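Local coordinates for protein structure-specific endonuclease subunit SLX1 (Candida glabrata, PDB 4XLG) that probably cuts branched DNA close to its single-strand junctions, as the catalytic subunit of the SLX1-SLX4 endonuclease acting in DNA repair and recombination, at residues K201-I212 / I292-K300; P59-Y67 / V182-L193. The protein carries 1 engineered substitution. All blocks are in the same frame, centred on the assembly; numbering follows the deposited sequence. Where two conformers were deposited one is given.

How the contacts relate
Both contacts lie on one long helix, 176-213, which runs from the GIY-YIG nuclease domain to the zinc-finger region. Contact 2 sets its earlier part, 182-193, against the 60-67 strand of the nuclease sheet; contact 1 sets its later part, 201-212, against the C-terminal helix 288-299. They follow one another along the chain, contact 2 closing before contact 1 opens. Their centres are 28 Å apart and their nearest atoms about 7 Å, without touching. Contact 1 is the one beside metal: the side chain of Tyr208 is about 9 Å from a bound zinc ion. Contact 2 is built round an asparagine amide, contact 1 round tyrosine rings.

Contact 1: residues K201-I212 / I292-K300; sequences KTKTLLLYKEKI and IYYSIKLNK
A helix-helix packing of knobs-into-holes type joins the long helix 176-213 to the C-terminal helix 288-299 beside the SLX1-type zinc finger, with Leu205, Tyr294 and Leu298 as the knobs. The axes of 201-212 and 292-299 cross at -64° and come within 10.6 Å. Tyr294 enters between Lys201, Thr204, Leu205 and Tyr208. Tyr208 meets its ring in a T-shaped (edge-to-face) pair, planes at 89°, with Tyr208 CE2 3.6 Å from Tyr294 CG, offset toward the rim of the face. On that same face Thr204 CG2 makes a CH-pi contact near the hydroxyl end, 3.6 Å from Tyr294 CZ. The opposite face is taken by Tyr293 CD2 of its own helix, while Leu205 CG and Lys201 O lie at the edge, so the ring is sandwiched and bordered at once. Tyr208 is tied to the finger as well: its hydroxyl bonds the carbonyl of Cys242, a zinc ligand, and its ring stacks on Phe241.

Leu205 puts CD1 against Lys297 CD at 3.7 Å, and its CD2 toward Tyr294 and Leu298. Leu298 and Leu205 lie alongside each other, pointing opposite ways; Leu298 places CD1 3.7 Å from Tyr208 CB and CD2 over the backbone of Leu205 and Lys209. Ile212 closes the far end more loosely.

At the other end Lys201, extended beyond CG, passes CD by the hydroxyl end of Tyr293 and brings CE and NZ over one face of its ring. Asp9 serves both residues, its carbonyl O accepting from Lys201 NZ and its OD1 bonding the Tyr293 hydroxyl, which would help keep amine and ring in place. In the cation-pi contact Lys201 NZ stands 3.5 Å from the Tyr293 ring centroid, 13° off the ring normal.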
loop_
_atom_site.group_PDB
_atom_site.type_symbol
_atom_site.label_atom_id
_atom_site.label_comp_id
_atom_site.label_asym_id
_atom_site.label_seq_id
_atom_site.Cartn_x
_atom_site.Cartn_y
_atom_site.Cartn_z
ATOM N N LYS B 201 -13.544 5.727 2.992
ATOM C CA LYS B 201 -13.053 6.300 1.741
ATOM C C LYS B 201 -14.217 6.931 0.974
ATOM O O LYS B 201 -14.045 7.970 0.336
ATOM C CB LYS B 201 -12.393 5.242 0.879
ATOM C CG LYS B 201 -10.976 4.920 1.415
ATOM C CD LYS B 201 -10.250 3.915 0.498
ATOM C CE LYS B 201 -8.712 3.970 0.803
ATOM N NZ LYS B 201 -7.967 3.331 -0.323
ATOM N N THR B 202 -15.369 6.263 0.990
ATOM C CA THR B 202 -16.547 6.839 0.296
ATOM C C THR B 202 -16.883 8.205 0.846
ATOM O O THR B 202 -17.085 9.163 0.089
ATOM C CB THR B 202 -17.783 5.892 0.402
ATOM O OG1 THR B 202 -17.394 4.607 -0.140
ATOM C CG2 THR B 202 -18.955 6.442 -0.370
ATOM N N LYS B 203 -16.966 8.292 2.175
ATOM C CA LYS B 203 -17.294 9.551 2.833
ATOM C C LYS B 203 -16.264 10.651 2.503
ATOM O O LYS B 203 -16.637 11.803 2.184
ATOM C CB LYS B 203 -17.392 9.335 4.351
ATOM C CG LYS B 203 -17.684 10.628 5.154
ATOM C CD LYS B 203 -17.500 10.369 6.658
ATOM C CE LYS B 203 -17.740 11.616 7.496
ATOM N NZ LYS B 203 -19.178 12.006 7.591
ATOM N N THR B 204 -14.981 10.309 2.599
ATOM C CA THR B 204 -13.933 11.287 2.338
ATOM C C THR B 204 -13.925 11.755 0.870
ATOM O O THR B 204 -13.776 12.941 0.602
ATOM C CB THR B 204 -12.558 10.710 2.743
ATOM O OG1 THR B 204 -12.652 10.332 4.124
ATOM C CG2 THR B 204 -11.434 11.758 2.594
ATOM N N LEU B 205 -14.114 10.835 -0.070
ATOM C CA LEU B 205 -14.225 11.215 -1.495
ATOM C C LEU B 205 -15.340 12.223 -1.675
ATOM O O LEU B 205 -15.162 13.220 -2.349
ATOM C CB LEU B 205 -14.499 9.990 -2.389
ATOM C CG LEU B 205 -13.289 9.113 -2.671
ATOM C CD1 LEU B 205 -13.713 7.655 -2.942
ATOM C CD2 LEU B 205 -12.527 9.718 -3.888
ATOM N N LEU B 206 -16.500 11.958 -1.070
ATOM C CA LEU B 206 -17.636 12.873 -1.202
ATOM C C LEU B 206 -17.293 14.267 -0.676
ATOM O O LEU B 206 -17.621 15.282 -1.293
ATOM C CB LEU B 206 -18.852 12.309 -0.453
ATOM C CG LEU B 206 -19.570 11.107 -1.068
ATOM C CD1 LEU B 206 -20.726 10.603 -0.176
ATOM C CD2 LEU B 206 -20.074 11.458 -2.462
ATOM N N LEU B 207 -16.621 14.332 0.472
ATOM C CA LEU B 207 -16.233 15.634 1.033
ATOM C C LEU B 207 -15.225 16.399 0.161
ATOM O O LEU B 207 -15.382 17.627 -0.029
ATOM C CB LEU B 207 -15.653 15.451 2.443
ATOM C CG LEU B 207 -16.640 15.074 3.548
ATOM C CD1 LEU B 207 -15.901 14.571 4.803
ATOM C CD2 LEU B 207 -17.512 16.290 3.888
ATOM N N TYR B 208 -14.214 15.710 -0.379
ATOM C CA TYR B 208 -13.286 16.372 -1.321
ATOM C C TYR B 208 -13.983 16.845 -2.613
ATOM O O TYR B 208 -13.721 17.934 -3.124
ATOM C CB TYR B 208 -12.141 15.434 -1.701
ATOM C CG TYR B 208 -11.215 15.112 -0.557
ATOM C CD1 TYR B 208 -11.069 15.981 0.533
ATOM C CD2 TYR B 208 -10.425 13.941 -0.591
ATOM C CE1 TYR B 208 -10.175 15.656 1.594
ATOM C CE2 TYR B 208 -9.565 13.634 0.447
ATOM C CZ TYR B 208 -9.421 14.475 1.503
ATOM O OH TYR B 208 -8.529 14.094 2.500
ATOM N N LYS B 209 -14.847 15.996 -3.146
ATOM C CA LYS B 209 -15.589 16.331 -4.359
ATOM C C LYS B 209 -16.397 17.602 -4.151
ATOM O O LYS B 209 -16.478 18.457 -5.056
ATOM C CB LYS B 209 -16.511 15.158 -4.778
ATOM C CG LYS B 209 -17.413 15.515 -5.987
ATOM C CD LYS B 209 -18.298 14.344 -6.422
ATOM C CE LYS B 209 -19.236 14.755 -7.574
ATOM N NZ LYS B 209 -18.501 15.618 -8.569
ATOM N N GLU B 210 -17.002 17.739 -2.968
ATOM C CA GLU B 210 -17.738 18.961 -2.666
ATOM C C GLU B 210 -16.823 20.178 -2.674
ATOM O O GLU B 210 -17.220 21.242 -3.131
ATOM C CB GLU B 210 -18.457 18.853 -1.314
ATOM N N LYS B 211 -15.598 20.033 -2.167
ATOM C CA LYS B 211 -14.651 21.141 -2.192
ATOM C C LYS B 211 -14.359 21.547 -3.626
ATOM O O LYS B 211 -14.303 22.712 -3.919
ATOM C CB LYS B 211 -13.331 20.785 -1.482
ATOM C CG LYS B 211 -13.466 20.608 0.019
ATOM C CD LYS B 211 -12.150 20.079 0.589
ATOM C CE LYS B 211 -12.294 19.594 2.023
ATOM N NZ LYS B 211 -12.069 20.733 2.923
ATOM N N ILE B 212 -14.162 20.574 -4.509
ATOM C CA ILE B 212 -13.839 20.873 -5.906
ATOM C C ILE B 212 -15.043 21.556 -6.569
ATOM O O ILE B 212 -14.925 22.638 -7.145
ATOM C CB ILE B 212 -13.484 19.595 -6.695
ATOM C CG1 ILE B 212 -12.210 18.969 -6.147
ATOM C CG2 ILE B 212 -13.223 19.912 -8.160
ATOM C CD1 ILE B 212 -11.991 17.551 -6.684
ATOM N N ILE B 292 -2.490 10.357 -3.255
ATOM C CA ILE B 292 -2.662 9.897 -4.622
ATOM C C ILE B 292 -3.965 9.144 -4.824
ATOM O O ILE B 292 -4.638 9.272 -5.884
ATOM C CB ILE B 292 -1.489 8.975 -5.020
ATOM C CG1 ILE B 292 -0.132 9.774 -4.975
ATOM C CG2 ILE B 292 -1.693 8.447 -6.440
ATOM C CD1 ILE B 292 -0.112 11.108 -5.870
ATOM N N TYR B 293 -4.324 8.340 -3.825
ATOM C CA TYR B 293 -5.593 7.592 -3.908
ATOM C C TYR B 293 -6.755 8.551 -4.214
ATOM O O TYR B 293 -7.488 8.376 -5.186
ATOM C CB TYR B 293 -5.902 6.825 -2.621
ATOM C CG TYR B 293 -7.325 6.272 -2.625
ATOM C CD1 TYR B 293 -7.631 5.092 -3.333
ATOM C CD2 TYR B 293 -8.362 6.973 -1.986
ATOM C CE1 TYR B 293 -8.980 4.613 -3.409
ATOM C CE2 TYR B 293 -9.706 6.513 -2.041
ATOM C CZ TYR B 293 -9.991 5.330 -2.758
ATOM O OH TYR B 293 -11.248 4.873 -2.804
ATOM N N TYR B 294 -6.876 9.602 -3.419
ATOM C CA TYR B 294 -8.018 10.475 -3.633
ATOM C C TYR B 294 -7.847 11.307 -4.915
ATOM O O TYR B 294 -8.823 11.580 -5.624
ATOM C CB TYR B 294 -8.208 11.387 -2.424
ATOM C CG TYR B 294 -8.708 10.608 -1.223
ATOM C CD1 TYR B 294 -10.024 10.121 -1.190
ATOM C CD2 TYR B 294 -7.864 10.337 -0.149
ATOM C CE1 TYR B 294 -10.494 9.369 -0.099
ATOM C CE2 TYR B 294 -8.319 9.605 0.958
ATOM C CZ TYR B 294 -9.620 9.097 0.964
ATOM O OH TYR B 294 -10.100 8.394 2.056
ATOM N N SER B 295 -6.608 11.710 -5.179
ATOM C CA SER B 295 -6.312 12.547 -6.324
ATOM C C SER B 295 -6.766 11.885 -7.610
ATOM O O SER B 295 -7.504 12.460 -8.418
ATOM C CB SER B 295 -4.788 12.857 -6.392
ATOM O OG SER B 295 -4.611 13.869 -7.372
ATOM N N ILE B 296 -6.342 10.658 -7.801
ATOM C CA ILE B 296 -6.665 9.957 -9.038
ATOM C C ILE B 296 -8.122 9.554 -9.098
ATOM O O ILE B 296 -8.777 9.727 -10.125
ATOM C CB ILE B 296 -5.777 8.703 -9.190
ATOM C CG1 ILE B 296 -4.319 9.120 -9.361
ATOM C CG2 ILE B 296 -6.266 7.825 -10.344
ATOM C CD1 ILE B 296 -3.424 7.892 -9.416
ATOM N N LYS B 297 -8.685 9.102 -7.975
ATOM C CA LYS B 297 -10.077 8.653 -8.039
ATOM C C LYS B 297 -11.048 9.812 -8.278
ATOM O O LYS B 297 -12.086 9.649 -8.940
ATOM C CB LYS B 297 -10.445 7.917 -6.753
ATOM C CG LYS B 297 -11.794 7.195 -6.900
ATOM C CD LYS B 297 -11.862 6.143 -5.829
ATOM C CE LYS B 297 -13.156 5.363 -5.947
ATOM N NZ LYS B 297 -13.335 4.738 -7.283
ATOM N N LEU B 298 -10.733 10.978 -7.721
ATOM C CA LEU B 298 -11.599 12.131 -7.981
ATOM C C LEU B 298 -11.574 12.475 -9.466
ATOM O O LEU B 298 -12.587 12.839 -10.039
ATOM C CB LEU B 298 -11.175 13.333 -7.139
ATOM C CG LEU B 298 -11.525 13.152 -5.648
ATOM C CD1 LEU B 298 -10.669 14.099 -4.792
ATOM C CD2 LEU B 298 -13.018 13.341 -5.355
ATOM N N ASN B 299 -10.402 12.380 -10.076
ATOM C CA ASN B 299 -10.268 12.742 -11.485
ATOM C C ASN B 299 -10.985 11.732 -12.364
ATOM O O ASN B 299 -11.536 12.086 -13.386
ATOM C CB ASN B 299 -8.781 12.834 -11.855
ATOM C CG ASN B 299 -8.568 13.247 -13.313
ATOM O OD1 ASN B 299 -7.939 12.530 -14.090
ATOM N ND2 ASN B 299 -9.120 14.386 -13.686
ATOM N N LYS B 300 -10.939 10.458 -11.968
ATOM C CA LYS B 300 -11.762 9.405 -12.570
ATOM C C LYS B 300 -13.105 9.335 -11.856
ATOM O O LYS B 300 -14.095 9.889 -12.339
ATOM C CB LYS B 300 -11.061 8.039 -12.498
#

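Contact 2: residues P59-Y67 / V182-L193; sequences PWEMVAIVY and VNEKNMELVQNL
The amide of Asn186 and the carboxylate of Glu61 stand with their planes 89° apart, and Glu61 CG lies over one face of the Asn186 amide, 3.5 Å from Asn186 ND2. Asn186 reaches the strand with CG anti to its own backbone N and grips Met62 by both backbone polar groups. Met62 N donates to Asn186 OD1 at 2.8 Å, from above the carbonyl plane and 39° out of it. In return Asn186 ND2 donates to Met62 O at 2.9 Å, with the acceptor tilted slightly from the amide plane; the two bonds together would fix the amide's rotation. A water that accepts from Asn186 ND2 donates to Glu61 OE2, which has Asn134 as a second partner. Another water, whose oxygen is 2.8 Å from Asn183 ND2, accepts from it and lies within bonding distance of Trp60 O and Asn186 OD1.

This part of helix 176-213 packs on the mixed sheet of the GIY-YIG domain, 182-193 running at 41° to strand 60-67, which has a classic beta bulge at Val63 and Ala64 facing Leu15. Further along, Val190 CG2 packs on the CB and SD of Met62. Leu193 straddles two strand residues: its CD2 meets Ile65 CG2 at 3.9 Å, and its CD1 approaches Tyr67 OH at 3.7 Å. At the opposite end, Pro59 CB rests 3.8 Å from Asn183 CG.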
loop_
_atom_site.group_PDB
_atom_site.type_symbol
_atom_site.label_atom_id
_atom_site.label_comp_id
_atom_site.label_asym_id
_atom_site.label_seq_id
_atom_site.Cartn_x
_atom_site.Cartn_y
_atom_site.Cartn_z
ATOM N N PRO B 59 -11.793 -24.657 9.338
ATOM C CA PRO B 59 -11.656 -23.266 8.891
ATOM C C PRO B 59 -10.358 -22.587 9.321
ATOM O O PRO B 59 -9.767 -22.935 10.382
ATOM C CB PRO B 59 -12.844 -22.540 9.610
ATOM C CG PRO B 59 -13.095 -23.400 10.861
ATOM C CD PRO B 59 -12.758 -24.842 10.459
ATOM N N TRP B 60 -10.001 -21.582 8.555
ATOM C CA TRP B 60 -8.864 -20.724 8.831
ATOM C C TRP B 60 -9.317 -19.518 9.621
ATOM O O TRP B 60 -10.391 -18.969 9.357
ATOM C CB TRP B 60 -8.274 -20.213 7.502
ATOM C CG TRP B 60 -7.711 -21.238 6.602
ATOM C CD1 TRP B 60 -8.354 -21.842 5.531
ATOM C CD2 TRP B 60 -6.372 -21.710 6.589
ATOM N NE1 TRP B 60 -7.471 -22.679 4.877
ATOM C CE2 TRP B 60 -6.246 -22.597 5.492
ATOM C CE3 TRP B 60 -5.255 -21.459 7.399
ATOM C CZ2 TRP B 60 -5.038 -23.238 5.174
ATOM C CZ3 TRP B 60 -4.039 -22.094 7.088
ATOM C CH2 TRP B 60 -3.938 -22.974 5.991
ATOM N N GLU B 61 -8.445 -19.006 10.488
ATOM C CA GLU B 61 -8.635 -17.673 11.097
ATOM C C GLU B 61 -7.754 -16.661 10.350
ATOM O O GLU B 61 -6.575 -16.936 10.141
ATOM C CB GLU B 61 -8.192 -17.707 12.607
ATOM C CG GLU B 61 -8.313 -16.327 13.297
ATOM C CD GLU B 61 -7.644 -16.311 14.677
ATOM O OE1 GLU B 61 -6.929 -17.278 15.031
ATOM O OE2 GLU B 61 -7.846 -15.307 15.412
ATOM N N MET B 62 -8.318 -15.531 9.892
ATOM C CA MET B 62 -7.432 -14.503 9.328
ATOM C C MET B 62 -6.851 -13.735 10.510
ATOM O O MET B 62 -7.563 -13.008 11.173
ATOM C CB MET B 62 -8.207 -13.578 8.366
ATOM C CG MET B 62 -7.239 -12.528 7.711
ATOM S SD MET B 62 -8.129 -11.516 6.489
ATOM C CE MET B 62 -8.439 -12.744 5.220
ATOM N N VAL B 63 -5.547 -13.877 10.775
ATOM C CA VAL B 63 -5.050 -13.261 11.991
ATOM C C VAL B 63 -4.485 -11.857 11.794
ATOM O O VAL B 63 -4.398 -11.063 12.759
ATOM C CB VAL B 63 -3.954 -14.164 12.675
ATOM C CG1 VAL B 63 -4.623 -15.510 13.142
ATOM C CG2 VAL B 63 -2.721 -14.456 11.772
ATOM N N ALA B 64 -4.076 -11.553 10.561
ATOM C CA ALA B 64 -3.486 -10.230 10.272
ATOM C C ALA B 64 -3.662 -9.913 8.805
ATOM O O ALA B 64 -3.751 -10.818 7.971
ATOM C CB ALA B 64 -1.975 -10.176 10.633
ATOM N N ILE B 65 -3.683 -8.622 8.487
ATOM C CA ILE B 65 -3.673 -8.258 7.075
ATOM C C ILE B 65 -2.893 -6.923 6.976
ATOM O O ILE B 65 -3.016 -6.060 7.856
ATOM C CB ILE B 65 -5.110 -8.158 6.476
ATOM C CG1 ILE B 65 -5.045 -7.957 4.932
ATOM C CG2 ILE B 65 -5.970 -7.031 7.174
ATOM C CD1 ILE B 65 -6.496 -8.242 4.327
ATOM N N VAL B 66 -2.077 -6.812 5.940
ATOM C CA VAL B 66 -1.337 -5.588 5.633
ATOM C C VAL B 66 -2.076 -4.987 4.463
ATOM O O VAL B 66 -2.260 -5.676 3.448
ATOM C CB VAL B 66 0.109 -5.895 5.240
ATOM C CG1 VAL B 66 0.908 -4.600 4.780
ATOM C CG2 VAL B 66 0.852 -6.622 6.431
ATOM N N TYR B 67 -2.521 -3.736 4.584
ATOM C CA TYR B 67 -3.263 -3.175 3.450
ATOM C C TYR B 67 -2.806 -1.724 3.225
ATOM O O TYR B 67 -1.876 -1.245 3.896
ATOM C CB TYR B 67 -4.793 -3.285 3.684
ATOM C CG TYR B 67 -5.339 -2.462 4.846
ATOM C CD1 TYR B 67 -5.239 -2.914 6.170
ATOM C CD2 TYR B 67 -5.993 -1.236 4.599
ATOM C CE1 TYR B 67 -5.753 -2.169 7.225
ATOM C CE2 TYR B 67 -6.515 -0.484 5.670
ATOM C CZ TYR B 67 -6.399 -0.976 6.977
ATOM O OH TYR B 67 -6.904 -0.222 8.013
ATOM N N VAL B 182 -14.930 -19.448 16.838
ATOM C CA VAL B 182 -13.755 -18.666 16.407
ATOM C C VAL B 182 -13.909 -18.176 14.959
ATOM O O VAL B 182 -13.712 -16.979 14.654
ATOM C CB VAL B 182 -12.417 -19.496 16.585
ATOM C CG1 VAL B 182 -11.217 -18.731 15.894
ATOM C CG2 VAL B 182 -12.177 -19.773 18.070
ATOM N N ASN B 183 -14.343 -19.068 14.075
ATOM C CA ASN B 183 -14.508 -18.747 12.664
ATOM C C ASN B 183 -15.567 -17.615 12.524
ATOM O O ASN B 183 -15.326 -16.618 11.807
ATOM C CB ASN B 183 -14.909 -20.006 11.920
ATOM C CG ASN B 183 -15.299 -19.793 10.472
ATOM O OD1 ASN B 183 -16.152 -20.525 10.005
ATOM N ND2 ASN B 183 -14.689 -18.852 9.742
ATOM N N GLU B 184 -16.696 -17.766 13.224
ATOM C CA GLU B 184 -17.760 -16.744 13.061
ATOM C C GLU B 184 -17.317 -15.390 13.600
ATOM O O GLU B 184 -17.613 -14.342 12.986
ATOM C CB GLU B 184 -19.048 -17.192 13.777
ATOM C CG GLU B 184 -19.639 -18.348 13.002
ATOM N N LYS B 185 -16.640 -15.385 14.751
ATOM C CA LYS B 185 -16.206 -14.107 15.334
ATOM C C LYS B 185 -15.136 -13.463 14.476
ATOM O O LYS B 185 -15.165 -12.238 14.249
ATOM C CB LYS B 185 -15.685 -14.279 16.767
ATOM C CG LYS B 185 -16.825 -14.424 17.815
ATOM C CD LYS B 185 -16.252 -14.683 19.207
ATOM C CE LYS B 185 -17.326 -14.572 20.296
ATOM N NZ LYS B 185 -18.575 -15.274 19.904
ATOM N N ASN B 186 -14.200 -14.278 13.995
ATOM C CA ASN B 186 -13.147 -13.742 13.129
ATOM C C ASN B 186 -13.755 -13.154 11.836
ATOM O O ASN B 186 -13.360 -12.081 11.392
ATOM C CB ASN B 186 -12.145 -14.850 12.804
ATOM C CG ASN B 186 -11.053 -14.411 11.792
ATOM O OD1 ASN B 186 -10.980 -14.928 10.678
ATOM N ND2 ASN B 186 -10.170 -13.496 12.243
ATOM N N MET B 187 -14.733 -13.829 11.251
ATOM C CA MET B 187 -15.381 -13.291 10.007
ATOM C C MET B 187 -15.966 -11.910 10.287
ATOM O O MET B 187 -15.875 -11.021 9.428
ATOM C CB MET B 187 -16.547 -14.198 9.519
ATOM C CG MET B 187 -16.034 -15.451 8.801
ATOM S SD MET B 187 -15.241 -15.014 7.164
ATOM C CE MET B 187 -16.550 -14.271 6.260
ATOM N N GLU B 188 -16.575 -11.762 11.442
ATOM C CA GLU B 188 -17.249 -10.491 11.775
ATOM C C GLU B 188 -16.148 -9.398 11.886
ATOM O O GLU B 188 -16.338 -8.257 11.443
ATOM C CB GLU B 188 -18.075 -10.578 13.084
ATOM C CG GLU B 188 -18.895 -9.337 13.184
ATOM C CD GLU B 188 -19.892 -9.283 12.005
ATOM O OE1 GLU B 188 -19.995 -8.249 11.278
ATOM O OE2 GLU B 188 -20.534 -10.334 11.781
ATOM N N LEU B 189 -15.000 -9.739 12.505
ATOM C CA LEU B 189 -13.905 -8.746 12.622
ATOM C C LEU B 189 -13.370 -8.316 11.247
ATOM O O LEU B 189 -13.031 -7.135 11.030
ATOM C CB LEU B 189 -12.720 -9.313 13.447
ATOM C CG LEU B 189 -13.128 -9.658 14.878
ATOM C CD1 LEU B 189 -11.871 -10.322 15.594
ATOM C CD2 LEU B 189 -13.552 -8.462 15.677
ATOM N N VAL B 190 -13.239 -9.289 10.341
ATOM C CA VAL B 190 -12.694 -9.020 9.003
ATOM C C VAL B 190 -13.743 -8.147 8.252
ATOM O O VAL B 190 -13.377 -7.145 7.591
ATOM C CB VAL B 190 -12.403 -10.317 8.209
ATOM C CG1 VAL B 190 -12.016 -10.003 6.714
ATOM C CG2 VAL B 190 -11.233 -11.123 8.871
ATOM N N GLN B 191 -15.002 -8.530 8.363
ATOM C CA GLN B 191 -16.100 -7.712 7.740
ATOM C C GLN B 191 -16.058 -6.297 8.259
ATOM O O GLN B 191 -16.154 -5.309 7.475
ATOM C CB GLN B 191 -17.472 -8.365 8.036
ATOM C CG GLN B 191 -18.646 -7.595 7.363
ATOM C CD GLN B 191 -18.643 -7.861 5.846
ATOM O OE1 GLN B 191 -18.262 -6.982 5.025
ATOM N NE2 GLN B 191 -19.141 -9.014 5.476
ATOM N N ASN B 192 -15.944 -6.150 9.579
ATOM C CA ASN B 192 -15.984 -4.798 10.141
ATOM C C ASN B 192 -14.881 -3.912 9.614
ATOM O O ASN B 192 -15.160 -2.760 9.191
ATOM C CB ASN B 192 -15.914 -4.849 11.672
ATOM C CG ASN B 192 -17.206 -5.374 12.280
ATOM O OD1 ASN B 192 -18.229 -5.499 11.581
ATOM N ND2 ASN B 192 -17.156 -5.731 13.578
ATOM N N LEU B 193 -13.644 -4.433 9.588
ATOM C CA LEU B 193 -12.508 -3.656 9.094
ATOM C C LEU B 193 -12.720 -3.291 7.611
ATOM O O LEU B 193 -12.549 -2.128 7.221
ATOM C CB LEU B 193 -11.178 -4.427 9.232
ATOM C CG LEU B 193 -9.973 -3.688 8.577
ATOM C CD1 LEU B 193 -9.600 -2.409 9.363
ATOM C CD2 LEU B 193 -8.771 -4.577 8.415
HETATM O O HOH W 1 -12.354 -17.382 10.213
HETATM O O HOH W 2 -9.520 -13.210 14.971
#